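Local coordinates for protein 6-carboxyhexanoate--coa ligase (PDB 5FLG) that belongs to a family of ligases and holds magnesium, pimelic acid and phosphoaminophosphonic acid-adenylate ester, at residues E85-C88 with P89-Q93; G134-M137 with D138-E142; A155-E158 with K159-L162. All blocks are in the same frame, centred on the assembly; numbering follows the deposited sequence.

Contact 1: E85-C88 with P89-Q93; sequences EVSC and PEEGQ
The backbone amide of S87 is held by the carboxylate of E91, with S87 N and E91 OE1 2.7 Å apart and an almost straight N-H...O angle of 167°. The N-H arrives from above the carboxylate plane. E91 reaches back to this point because CG lies anti to its own backbone N (chi1 -177°) and the chain stays extended beyond it, carrying the carboxylate away from the first turn of the helix and along the residues that lead into it. On the way it slides past V86 in the opposite direction, E91 CD coming to 3.4 Å from V86 CB. The other carboxylate oxygen, E91 OE2, accepts from a water at 2.9 Å, and this water also lies close to S87 OG.

These residues form the N-terminal cap of helix 89-102. C88 is the N-cap: its sulfur, placed between the backbone N and the carbonyl carbon (chi1 75°), turns toward the first turn and accepts from E91 N, with a C88 SG to E91 N distance of 3.4 Å. E91 therefore takes part through both its amide and its carboxylate, and the negative charge at this helix end probably interacts favourably with the helix dipole. C88 O accepts from G92 N at 3.1 Å, the first i to i+4 bond of the helix. V86 CG2 packs against the same helix turn, 4.0 Å from G92 CA. V86 N donates to T216 OG1 while the V86 side chain touches A217, and P89 leans on E220.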
# COMPACT_ATOMS: atom_id res chain seq x y z
N GLU A 85 -35.15 10.58 -13.60
CA GLU A 85 -35.01 9.81 -14.85
C GLU A 85 -34.97 10.80 -16.00
O GLU A 85 -35.87 11.60 -16.15
CB GLU A 85 -36.22 8.88 -15.03
CG GLU A 85 -36.51 8.02 -13.81
CD GLU A 85 -35.74 6.71 -13.83
OE1 GLU A 85 -35.20 6.35 -14.89
OE2 GLU A 85 -35.67 6.03 -12.78
N VAL A 86 -33.92 10.74 -16.79
CA VAL A 86 -33.84 11.57 -17.96
C VAL A 86 -33.51 10.67 -19.15
O VAL A 86 -33.20 9.50 -18.99
CB VAL A 86 -32.76 12.66 -17.81
CG1 VAL A 86 -33.13 13.62 -16.67
CG2 VAL A 86 -31.41 12.03 -17.55
N SER A 87 -33.63 11.21 -20.36
CA SER A 87 -33.57 10.39 -21.56
C SER A 87 -32.24 10.52 -22.30
O SER A 87 -31.95 9.73 -23.21
CB SER A 87 -34.71 10.81 -22.47
OG SER A 87 -35.90 10.95 -21.70
N CYS A 88 -31.45 11.52 -21.94
CA CYS A 88 -30.13 11.70 -22.57
C CYS A 88 -29.25 12.59 -21.69
O CYS A 88 -29.76 13.31 -20.83
CB CYS A 88 -30.29 12.36 -23.95
SG CYS A 88 -30.66 14.12 -23.88
N PRO A 89 -27.95 12.62 -21.97
CA PRO A 89 -27.00 13.35 -21.14
C PRO A 89 -27.23 14.84 -21.13
O PRO A 89 -27.00 15.48 -20.11
CB PRO A 89 -25.65 13.03 -21.78
CG PRO A 89 -25.88 11.76 -22.54
CD PRO A 89 -27.28 11.83 -23.02
N GLU A 90 -27.65 15.42 -22.25
CA GLU A 90 -27.87 16.86 -22.31
C GLU A 90 -29.04 17.26 -21.42
O GLU A 90 -29.02 18.32 -20.79
CB GLU A 90 -28.13 17.33 -23.75
CG GLU A 90 -26.98 17.03 -24.71
CD GLU A 90 -26.94 15.57 -25.21
OE1 GLU A 90 -27.89 14.77 -25.01
OE2 GLU A 90 -25.91 15.19 -25.82
N GLU A 91 -30.06 16.41 -21.39
CA GLU A 91 -31.18 16.64 -20.49
C GLU A 91 -30.71 16.55 -19.05
O GLU A 91 -31.03 17.41 -18.24
CB GLU A 91 -32.31 15.62 -20.74
CG GLU A 91 -33.54 15.86 -19.87
CD GLU A 91 -34.54 14.72 -19.92
OE1 GLU A 91 -34.35 13.75 -20.70
OE2 GLU A 91 -35.54 14.82 -19.17
N GLY A 92 -29.88 15.56 -18.75
CA GLY A 92 -29.33 15.39 -17.40
C GLY A 92 -28.51 16.58 -16.95
O GLY A 92 -28.59 17.00 -15.79
N GLN A 93 -27.65 17.08 -17.83
CA GLN A 93 -26.71 18.12 -17.48
C GLN A 93 -27.46 19.42 -17.17
O GLN A 93 -27.08 20.18 -16.27
CB GLN A 93 -25.69 18.33 -18.61
CG GLN A 93 -24.55 17.32 -18.67
CD GLN A 93 -23.75 17.22 -17.37
OE1 GLN A 93 -23.72 18.15 -16.55
NE2 GLN A 93 -23.13 16.08 -17.16
O HOH W 1 -36.95 12.56 -20.24

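Contact 2: G134-M137 with D138-E142; sequences GKRM and DQTKE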
# COMPACT_ATOMS: atom_id res chain seq x y z
N GLY A 134 -15.18 32.39 -7.87
CA GLY A 134 -15.47 31.71 -9.15
C GLY A 134 -14.27 30.99 -9.75
O GLY A 134 -14.19 30.83 -10.96
N LYS A 135 -13.39 30.50 -8.90
CA LYS A 135 -12.15 29.85 -9.30
C LYS A 135 -11.93 28.58 -8.46
O LYS A 135 -12.35 28.52 -7.31
CB LYS A 135 -10.93 30.75 -9.04
CG LYS A 135 -10.97 32.14 -9.65
CD LYS A 135 -9.74 32.93 -9.20
CE LYS A 135 -9.73 34.37 -9.70
NZ LYS A 135 -10.30 34.48 -11.07
N ARG A 136 -11.08 27.70 -8.97
CA ARG A 136 -10.61 26.55 -8.24
C ARG A 136 -9.80 27.00 -7.04
O ARG A 136 -9.01 27.91 -7.13
CB ARG A 136 -9.77 25.64 -9.12
CG ARG A 136 -9.24 24.41 -8.40
CD ARG A 136 -8.70 23.37 -9.37
NE ARG A 136 -8.23 22.21 -8.63
CZ ARG A 136 -7.61 21.15 -9.16
NH1 ARG A 136 -7.35 21.12 -10.44
NH2 ARG A 136 -7.21 20.16 -8.38
N MET A 137 -9.95 26.30 -5.95
CA MET A 137 -9.55 26.80 -4.65
C MET A 137 -8.42 25.92 -4.11
O MET A 137 -7.48 26.39 -3.52
CB MET A 137 -10.79 26.76 -3.76
CG MET A 137 -10.67 27.33 -2.37
SD MET A 137 -12.25 27.05 -1.53
CE MET A 137 -12.16 28.32 -0.25
N ASP A 138 -8.47 24.62 -4.37
CA ASP A 138 -7.39 23.76 -3.92
C ASP A 138 -6.22 23.85 -4.87
O ASP A 138 -6.37 24.12 -6.07
CB ASP A 138 -7.86 22.31 -3.83
CG ASP A 138 -8.09 21.68 -5.18
OD1 ASP A 138 -9.08 22.03 -5.83
OD2 ASP A 138 -7.20 20.94 -5.65
N GLN A 139 -5.06 23.47 -4.36
CA GLN A 139 -3.84 23.52 -5.11
C GLN A 139 -3.27 22.13 -5.32
O GLN A 139 -2.09 21.98 -5.58
CB GLN A 139 -2.85 24.41 -4.39
CG GLN A 139 -3.35 25.85 -4.28
CD GLN A 139 -2.55 26.68 -3.28
OE1 GLN A 139 -1.32 26.65 -3.28
NE2 GLN A 139 -3.25 27.42 -2.42
N THR A 140 -4.13 21.13 -5.43
CA THR A 140 -3.65 19.75 -5.62
C THR A 140 -3.45 19.34 -7.08
O THR A 140 -3.11 18.20 -7.34
CB THR A 140 -4.64 18.73 -5.01
OG1 THR A 140 -5.89 18.76 -5.74
CG2 THR A 140 -4.87 19.06 -3.57
N LYS A 141 -3.84 20.18 -8.03
CA LYS A 141 -3.65 19.87 -9.44
C LYS A 141 -4.27 18.51 -9.80
O LYS A 141 -5.45 18.31 -9.54
CB LYS A 141 -2.16 19.89 -9.78
CG LYS A 141 -1.44 21.15 -9.34
CD LYS A 141 -0.07 21.24 -9.97
CE LYS A 141 0.51 22.65 -9.90
NZ LYS A 141 1.60 22.84 -10.89
N GLU A 142 -3.52 17.61 -10.45
CA GLU A 142 -4.11 16.37 -10.98
C GLU A 142 -4.45 15.41 -9.87
O GLU A 142 -5.02 14.34 -10.10
CB GLU A 142 -3.19 15.63 -11.98
CG GLU A 142 -3.02 16.31 -13.33
CD GLU A 142 -4.32 16.79 -13.96
OE1 GLU A 142 -5.07 15.96 -14.54
OE2 GLU A 142 -4.54 18.02 -13.99
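From R136 to K141 the chain leaves the weakly bonded strand 135-136 and curls round through K141, whose phi is positive (54°), and K141 O comes to face the R136 side chain. R136 runs extended from CG to NE and lays its guanidinium across the turn, gripping D138 side-on with two nitrogens. R136 NE donates to D138 OD1 at 2.9 Å with the acceptor close to the guanidinium plane, and R136 NH2 donates to the syn lone pair of D138 OD2 at 2.8 Å. The two flat groups are nevertheless twisted by 44°, so this bidentate salt bridge is not coplanar.

D138 OD2 has a second donor, T140 N at 3.1 Å on its anti side, which makes residues 138-140 an Asx turn. R136 NH2 also spends a hydrogen on K141 O, 2.8 Å away and met on a lone pair in the carbonyl plane. With NE and NH2 engaged at three acceptors, rotation of the guanidinium is restricted. D138 OD1 accepts from L128 N as well, and the backbone of M137 bonds to L128, fastening the turn to strand 127-130. R136 also packs against V127 of that strand and against W120.

Contact 3: A155-E158 with K159-L162; sequences ANFE and KWAL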
# COMPACT_ATOMS: atom_id res chain seq x y z
N ALA A 155 -24.68 -4.31 5.66
CA ALA A 155 -25.98 -4.85 6.08
C ALA A 155 -27.00 -3.72 6.22
O ALA A 155 -28.14 -3.79 5.74
CB ALA A 155 -25.81 -5.60 7.39
N ASN A 156 -26.52 -2.58 6.71
CA ASN A 156 -27.39 -1.42 6.88
C ASN A 156 -27.67 -0.80 5.51
O ASN A 156 -28.80 -0.54 5.16
CB ASN A 156 -26.74 -0.46 7.87
CG ASN A 156 -27.54 0.82 8.07
OD1 ASN A 156 -27.47 1.69 7.23
ND2 ASN A 156 -28.52 0.76 8.93
N PHE A 157 -26.68 -0.78 4.64
CA PHE A 157 -26.91 -0.32 3.28
C PHE A 157 -27.93 -1.14 2.51
O PHE A 157 -28.81 -0.59 1.84
CB PHE A 157 -25.61 -0.31 2.47
CG PHE A 157 -25.81 -0.03 1.01
CD1 PHE A 157 -26.14 1.25 0.58
CD2 PHE A 157 -25.62 -1.03 0.05
CE1 PHE A 157 -26.47 1.48 -0.76
CE2 PHE A 157 -25.87 -0.79 -1.29
CZ PHE A 157 -26.26 0.49 -1.70
N GLU A 158 -27.84 -2.47 2.60
CA GLU A 158 -28.82 -3.30 1.88
C GLU A 158 -30.24 -3.04 2.36
O GLU A 158 -31.18 -2.91 1.55
CB GLU A 158 -28.47 -4.78 2.07
CG GLU A 158 -27.22 -5.23 1.33
CD GLU A 158 -27.47 -5.67 -0.12
OE1 GLU A 158 -28.56 -6.22 -0.41
OE2 GLU A 158 -26.58 -5.48 -0.99
N LYS A 159 -30.40 -2.86 3.66
CA LYS A 159 -31.70 -2.50 4.20
C LYS A 159 -32.17 -1.15 3.68
O LYS A 159 -33.28 -1.04 3.14
CB LYS A 159 -31.64 -2.45 5.72
CG LYS A 159 -33.00 -2.49 6.35
CD LYS A 159 -33.00 -3.10 7.74
CE LYS A 159 -34.42 -3.48 8.14
NZ LYS A 159 -34.50 -4.10 9.49
N TRP A 160 -31.27 -0.18 3.67
CA TRP A 160 -31.61 1.13 3.11
C TRP A 160 -32.03 1.04 1.63
O TRP A 160 -33.02 1.64 1.20
CB TRP A 160 -30.44 2.10 3.27
CG TRP A 160 -30.65 3.34 2.51
CD1 TRP A 160 -31.17 4.52 2.99
CD2 TRP A 160 -30.29 3.58 1.17
NE1 TRP A 160 -31.24 5.45 1.98
CE2 TRP A 160 -30.68 4.90 0.85
CE3 TRP A 160 -29.72 2.79 0.17
CZ2 TRP A 160 -30.48 5.46 -0.39
CZ3 TRP A 160 -29.55 3.34 -1.09
CH2 TRP A 160 -29.90 4.67 -1.35
N ALA A 161 -31.32 0.26 0.84
CA ALA A 161 -31.63 0.22 -0.57
C ALA A 161 -32.98 -0.44 -0.83
O ALA A 161 -33.75 -0.00 -1.68
CB ALA A 161 -30.54 -0.50 -1.31
N LEU A 162 -33.31 -1.42 -0.03
CA LEU A 162 -34.61 -2.08 -0.13
C LEU A 162 -35.71 -1.07 0.15
O LEU A 162 -36.57 -0.84 -0.69
CB LEU A 162 -34.70 -3.23 0.89
CG LEU A 162 -35.95 -4.11 0.84
CD1 LEU A 162 -36.34 -4.46 -0.58
CD2 LEU A 162 -35.71 -5.36 1.65
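W160 meets F157 one helical turn earlier, beginning at its CB, which lies 3.5 Å from F157 O. CG stands anti to the backbone N (chi1 170°), beside the carbonyl carbon, and this sends the indole out on the same side of the helix as the F157 ring. Further along, W160 CE3 is 3.6 Å from F157 CE1 and also has F157 O nearby, the carbonyl oxygen lying in the indole plane at its edge. W160 CZ3 then comes to 3.6 Å from the same F157 CE1. The six-membered ring and the phenyl ring are inclined by only 24°, but they are slid apart, with centroids 5.6 Å from each other, so they overlap very little and meet mainly where F157 CE1 approaches W160 CE3 and CZ3. The far corner of the phenyl ring, F157 CZ, looks toward A161 CB at 4.4 Å.

The backbone is held by a continuous run of i to i+4 bonds. W160 N donates to N156 O at 2.9 Å and A161 N to F157 O at 2.8 Å, while the bonds from K159 N to A155 O and from L162 N to E158 O flank them.

W152 meets both aromatic rings, edge-to-face with F157, and W254 meets W160 edge-to-face. N156 OD1 accepts from W152 NE1 and from W254 N. The arrangement is an aromatic i/i+3 pair on the buried side of helix 154-164, packed through F157 on K173 and W160 on L176 against helix 170-184, which contributes R171, I172 and A175 to the pimelic acid pocket.

Overall arrangement
Along the chain the three contacts come in series, and none nests within or crosses another. Contact 1 marks the passage from strand 81-84, an outermost strand of the mixed sheet within this chain, into helix 89-102. Contact 2 begins on the other outermost strand, 135-136, and closes the turn by which the chain leaves that sheet. After strand 150-151 of the parallel sheet, contact 3 lies wholly within helix 154-164. Nearest atoms are about 17 Å apart between contacts 1 and 2 and about 13 Å between contacts 1 and 3. Contacts 2 and 3, with centres 36 Å apart, lie on opposite sides of the chain's centre.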